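Probable transcriptional regulator, TetR family protein (PDB 3BJB) probably binds promoter or operator DNA as a TetR-family transcriptional regulator. Local coordinates at residues A31-T36 with A49-V54; K38-V43 with S117-Q122. All coordinates share one frame; numbering follows the deposited sequence.

Contact 1: residues A31-T36 with A49-V54; sequences AIELAT and AKRAGV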
loop_
_atom_site.group_PDB
_atom_site.type_symbol
_atom_site.label_atom_id
_atom_site.label_comp_id
_atom_site.label_asym_id
_atom_site.label_seq_id
_atom_site.Cartn_x
_atom_site.Cartn_y
_atom_site.Cartn_z
ATOM N N ALA B 31 2.455 -22.568 -2.781
ATOM C CA ALA B 31 2.609 -21.279 -2.156
ATOM C C ALA B 31 1.208 -20.732 -1.898
ATOM O O ALA B 31 0.889 -20.351 -0.739
ATOM C CB ALA B 31 3.433 -20.372 -3.007
ATOM N N ILE B 32 0.363 -20.792 -2.940
ATOM C CA ILE B 32 -1.039 -20.349 -2.874
ATOM C C ILE B 32 -1.868 -21.000 -1.740
ATOM O O ILE B 32 -2.532 -20.276 -0.978
ATOM C CB ILE B 32 -1.756 -20.471 -4.250
ATOM C CG1 ILE B 32 -1.199 -19.438 -5.228
ATOM C CG2 ILE B 32 -3.288 -20.301 -4.111
ATOM C CD1 ILE B 32 -1.326 -19.855 -6.665
ATOM N N GLU B 33 -1.814 -22.326 -1.616
ATOM C CA GLU B 33 -2.467 -23.053 -0.513
ATOM C C GLU B 33 -1.973 -22.659 0.872
ATOM O O GLU B 33 -2.757 -22.574 1.823
ATOM C CB GLU B 33 -2.236 -24.564 -0.598
ATOM C CG GLU B 33 -1.952 -25.126 -1.956
ATOM C CD GLU B 33 -2.357 -26.573 -2.025
ATOM O OE1 GLU B 33 -1.520 -27.449 -1.679
ATOM O OE2 GLU B 33 -3.526 -26.831 -2.386
ATOM N N LEU B 34 -0.671 -22.456 1.012
ATOM C CA LEU B 34 -0.170 -22.090 2.331
ATOM C C LEU B 34 -0.571 -20.678 2.724
ATOM O O LEU B 34 -0.988 -20.437 3.857
ATOM C CB LEU B 34 1.321 -22.360 2.459
ATOM C CG LEU B 34 1.450 -23.861 2.756
ATOM C CD1 LEU B 34 2.340 -24.655 1.752
ATOM C CD2 LEU B 34 1.867 -24.055 4.203
ATOM N N ALA B 35 -0.499 -19.756 1.774
ATOM C CA ALA B 35 -0.912 -18.397 2.039
ATOM C C ALA B 35 -2.412 -18.373 2.200
ATOM O O ALA B 35 -2.927 -17.458 2.826
ATOM C CB ALA B 35 -0.478 -17.476 0.933
ATOM N N THR B 36 -3.111 -19.378 1.647
ATOM C CA THR B 36 -4.562 -19.485 1.835
ATOM C C THR B 36 -4.903 -19.984 3.240
ATOM O O THR B 36 -5.940 -19.609 3.800
ATOM C CB THR B 36 -5.287 -20.312 0.728
ATOM O OG1 THR B 36 -5.354 -19.535 -0.474
ATOM C CG2 THR B 36 -6.718 -20.679 1.130
ATOM N N ALA B 49 8.429 -26.077 -0.051
ATOM C CA ALA B 49 9.277 -27.083 -0.676
ATOM C C ALA B 49 8.666 -28.477 -0.521
ATOM O O ALA B 49 8.586 -29.241 -1.495
ATOM C CB ALA B 49 10.678 -27.034 -0.109
ATOM N N LYS B 50 8.228 -28.784 0.702
ATOM C CA LYS B 50 7.516 -30.028 1.006
ATOM C C LYS B 50 6.171 -30.193 0.243
ATOM O O LYS B 50 5.778 -31.307 -0.069
ATOM C CB LYS B 50 7.317 -30.194 2.530
ATOM C CG LYS B 50 6.457 -31.405 2.867
ATOM C CD LYS B 50 6.265 -31.710 4.346
ATOM C CE LYS B 50 5.553 -33.091 4.441
ATOM N NZ LYS B 50 5.408 -33.717 5.792
ATOM N N ARG B 51 5.458 -29.103 -0.041
ATOM C CA ARG B 51 4.214 -29.220 -0.809
ATOM C C ARG B 51 4.497 -29.414 -2.282
ATOM O O ARG B 51 4.067 -30.400 -2.868
ATOM C CB ARG B 51 3.323 -28.013 -0.613
ATOM C CG ARG B 51 2.687 -27.957 0.717
ATOM C CD ARG B 51 1.262 -28.454 0.675
ATOM N NE ARG B 51 0.736 -28.392 2.037
ATOM C CZ ARG B 51 -0.239 -27.586 2.445
ATOM N NH1 ARG B 51 -0.855 -26.769 1.592
ATOM N NH2 ARG B 51 -0.606 -27.615 3.718
ATOM N N ALA B 52 5.248 -28.488 -2.870
ATOM C CA ALA B 52 5.618 -28.559 -4.281
ATOM C C ALA B 52 6.403 -29.818 -4.609
ATOM O O ALA B 52 6.767 -30.055 -5.771
ATOM C CB ALA B 52 6.420 -27.324 -4.666
ATOM N N GLY B 53 6.679 -30.617 -3.577
ATOM C CA GLY B 53 7.437 -31.866 -3.712
ATOM C C GLY B 53 8.799 -31.659 -4.335
ATOM O O GLY B 53 9.165 -32.364 -5.270
ATOM N N VAL B 54 9.537 -30.677 -3.820
ATOM C CA VAL B 54 10.854 -30.305 -4.349
ATOM C C VAL B 54 11.875 -30.113 -3.217
ATOM O O VAL B 54 11.488 -29.997 -2.040
ATOM C CB VAL B 54 10.786 -29.010 -5.212
ATOM C CG1 VAL B 54 9.877 -29.202 -6.418
ATOM C CG2 VAL B 54 10.326 -27.810 -4.382
#
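Arg51 lies across Leu34 and reaches Glu33. The contact ties helix 22-37 to helix 45-51, which belongs to the predicted helix-turn-helix of this TetR-type DNA-binding domain. The tight part is apolar. The CD1 methyl of Leu34 touches CG of Arg51 at 3.5 Å. CD1 of Leu34 also sits 3.7 Å above the plane of the Arg51 guanidinium, offset toward the rim of the group. One methyl therefore packs on both the aliphatic stem and the flat head of the arginine. This works because the arginine chain bends at chi2 (-100°), which folds the head back over the leucine. Behind this layer, Leu34 is buried and also packs on Val43.

The outer side is looser and polar. Glu33 is exposed, and the hydrogen bond within its salt bridge to Arg51 is weak: Arg51 NH1 lies 3.4 Å from Glu33 OE1, with an N-H...O angle of 139°. The carboxylate and guanidinium planes are nearly perpendicular, so the pair is far from a flat two-pronged bridge. Other acids share the charge. Glu37 forms a salt bridge with NH2 of Arg51, and Glu47 makes a long, weak ion pair with NE. This acidic surrounding would be expected to stabilise the positive charge. An alanine in place of Arg51 would probably leave Glu33 and Glu37 without their shared cation and uncover the outer side of Leu34. At the edge of the Arg51 guanidinium, CB of Glu33 lies in the plane of the group, 3.4 Å from Arg51 NH1.

Contact 2: residues K38-V43 with S117-Q122; sequences KELARV and STAMIQ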
loop_
_atom_site.group_PDB
_atom_site.type_symbol
_atom_site.label_atom_id
_atom_site.label_comp_id
_atom_site.label_asym_id
_atom_site.label_seq_id
_atom_site.Cartn_x
_atom_site.Cartn_y
_atom_site.Cartn_z
ATOM N N LYS B 38 -2.728 -19.744 6.110
ATOM C CA LYS B 38 -2.113 -19.051 7.241
ATOM C C LYS B 38 -1.656 -17.761 6.663
ATOM O O LYS B 38 -1.316 -17.717 5.487
ATOM C CB LYS B 38 -0.887 -19.786 7.783
ATOM C CG LYS B 38 -0.693 -21.205 7.267
ATOM C CD LYS B 38 0.417 -22.012 7.972
ATOM C CE LYS B 38 0.231 -23.536 7.639
ATOM N NZ LYS B 38 1.075 -24.562 8.357
ATOM N N GLU B 39 -1.660 -16.720 7.487
ATOM C CA GLU B 39 -0.944 -15.471 7.219
ATOM C C GLU B 39 0.525 -15.667 6.712
ATOM O O GLU B 39 1.121 -16.770 6.841
ATOM C CB GLU B 39 -0.952 -14.652 8.499
ATOM C CG GLU B 39 -0.326 -15.460 9.621
ATOM C CD GLU B 39 -0.362 -14.761 10.955
ATOM O OE1 GLU B 39 0.126 -13.590 11.038
ATOM O OE2 GLU B 39 -0.873 -15.413 11.920
ATOM N N LEU B 40 1.099 -14.588 6.151
ATOM C CA LEU B 40 2.410 -14.628 5.475
ATOM C C LEU B 40 3.494 -15.043 6.478
ATOM O O LEU B 40 4.283 -15.935 6.205
ATOM C CB LEU B 40 2.747 -13.249 4.888
ATOM C CG LEU B 40 3.436 -12.925 3.549
ATOM C CD1 LEU B 40 4.088 -11.575 3.638
ATOM C CD2 LEU B 40 4.416 -13.927 3.090
ATOM N N ALA B 41 3.506 -14.408 7.648
ATOM C CA ALA B 41 4.482 -14.684 8.712
ATOM C C ALA B 41 4.585 -16.162 9.086
ATOM O O ALA B 41 5.627 -16.632 9.533
ATOM C CB ALA B 41 4.150 -13.845 9.958
ATOM N N ARG B 42 3.507 -16.900 8.861
ATOM C CA ARG B 42 3.463 -18.297 9.174
ATOM C C ARG B 42 3.673 -19.179 7.944
ATOM O O ARG B 42 3.431 -20.381 7.996
ATOM C CB ARG B 42 2.128 -18.582 9.853
ATOM C CG ARG B 42 2.052 -18.009 11.278
ATOM C CD ARG B 42 0.699 -18.240 11.950
ATOM N NE ARG B 42 0.460 -19.672 12.179
ATOM C CZ ARG B 42 0.395 -20.251 13.376
ATOM N NH1 ARG B 42 0.523 -19.527 14.488
ATOM N NH2 ARG B 42 0.178 -21.555 13.452
ATOM N N VAL B 43 4.127 -18.588 6.836
ATOM C CA VAL B 43 4.382 -19.363 5.614
ATOM C C VAL B 43 5.873 -19.578 5.430
ATOM O O VAL B 43 6.625 -18.636 5.216
ATOM C CB VAL B 43 3.793 -18.711 4.354
ATOM C CG1 VAL B 43 4.104 -19.548 3.139
ATOM C CG2 VAL B 43 2.282 -18.535 4.500
ATOM N N SER B 117 -4.446 -12.841 -0.757
ATOM C CA SER B 117 -4.290 -11.469 -1.245
ATOM C C SER B 117 -3.407 -10.579 -0.383
ATOM O O SER B 117 -2.525 -9.881 -0.889
ATOM C CB SER B 117 -5.669 -10.846 -1.414
ATOM O OG SER B 117 -6.336 -11.579 -2.443
ATOM N N THR B 118 -3.623 -10.631 0.923
ATOM C CA THR B 118 -2.769 -9.957 1.849
ATOM C C THR B 118 -1.320 -10.368 1.660
ATOM O O THR B 118 -0.437 -9.494 1.586
ATOM C CB THR B 118 -3.232 -10.297 3.237
ATOM O OG1 THR B 118 -4.619 -9.951 3.348
ATOM C CG2 THR B 118 -2.431 -9.608 4.269
ATOM N N ALA B 119 -1.018 -11.656 1.549
ATOM C CA ALA B 119 0.378 -12.014 1.305
ATOM C C ALA B 119 0.944 -11.482 -0.025
ATOM O O ALA B 119 2.149 -11.218 -0.119
ATOM C CB ALA B 119 0.569 -13.505 1.391
HETATM N N MSE B 120 0.105 -11.329 -1.049
HETATM C CA MSE B 120 0.631 -10.885 -2.324
HETATM C C MSE B 120 0.837 -9.396 -2.335
HETATM O O MSE B 120 1.839 -8.913 -2.833
HETATM C CB MSE B 120 -0.268 -11.281 -3.480
HETATM C CG MSE B 120 -0.511 -12.783 -3.624
HETATM SE SE MSE B 120 -1.628 -13.198 -5.200
HETATM C CE MSE B 120 -3.297 -12.328 -4.685
ATOM N N ILE B 121 -0.146 -8.678 -1.815
ATOM C CA ILE B 121 -0.098 -7.250 -1.639
ATOM C C ILE B 121 1.078 -6.864 -0.697
ATOM O O ILE B 121 1.909 -6.004 -1.036
ATOM C CB ILE B 121 -1.444 -6.742 -1.061
ATOM C CG1 ILE B 121 -2.644 -7.194 -1.924
ATOM C CG2 ILE B 121 -1.419 -5.230 -0.761
ATOM C CD1 ILE B 121 -2.899 -6.394 -3.166
ATOM N N GLN B 122 1.187 -7.489 0.471
ATOM C CA GLN B 122 2.268 -7.049 1.350
ATOM C C GLN B 122 3.575 -7.295 0.707
ATOM O O GLN B 122 4.445 -6.446 0.773
ATOM C CB GLN B 122 2.245 -7.671 2.720
ATOM C CG GLN B 122 1.198 -7.057 3.556
ATOM C CD GLN B 122 1.012 -7.798 4.873
ATOM O OE1 GLN B 122 1.965 -8.413 5.414
ATOM N NE2 GLN B 122 -0.219 -7.739 5.408
#
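Leu40 and Ala119 meet side chain to side chain. The closest pair is CG of Leu40 and CB of Ala119, 3.6 Å apart. CB of Leu40 is 4.1 Å from CB of Ala119. The leucine thus meets the alanine with the root of its fork, and both terminal methyls point away from the alanine methyl, CD1 toward Gln122. Its chi1 (-141°) lies away from a staggered position, and this turn sets CG against Ala119 CB. CG of Leu40 is also 3.9 Å from CA of Ala119, so it approaches the helix surface itself. The small alanine lets the backbones come close, with the CA atoms of Leu40 and Ala119 5.3 Å apart. A second, looser touch lies one turn along the helix, where CD1 of Leu40 is 4.2 Å from OE1 of Gln122.

The next shell fixes these groups. Leu40 sits in the bend after helix 22-37. There Val43 N bonds to Leu40 O at 2.7 Å, and Arg42 N bonds to Glu39 O. These bonds close the chain into a compact turn. Val43 O accepts a hydrogen bond from Lys66 NZ, which also makes a weak one to Leu40 O. Phe70 of helix 66-86 packs on both Leu40 and Val43. Ala119 also packs on Ala35 of helix 22-37. The Gln122 side chain packs on Thr126 of the second subunit.

The contact therefore joins the loop before the predicted helix-turn-helix to a helix of the C-terminal, ligand-binding type of domain found in TetR proteins. Across the segments the touch is van der Waals packing, mainly apolar, with no directional bond, and neighbouring residues help to set the spacing.

The two contacts interleave along the chain: 31-36, 38-43, 49-54, then 117-122 much later. Their centres are 13 Å apart. Contact 1 lies within the DNA-binding domain. Contact 2 connects that domain to helix 114-126 of the C-terminal part. Helix 22-37 carries one side of contact 1, runs on into loop 38-43 and also packs on helix 114-126. The contacts touch each other directly, for example where Ala35 CA lies 4.0 Å from Val43 CG2. Helix 66-86 backs both. In TetR proteins, movements in the C-terminal domain change the placement of the DNA-binding heads. These touches would be consistent with such a path.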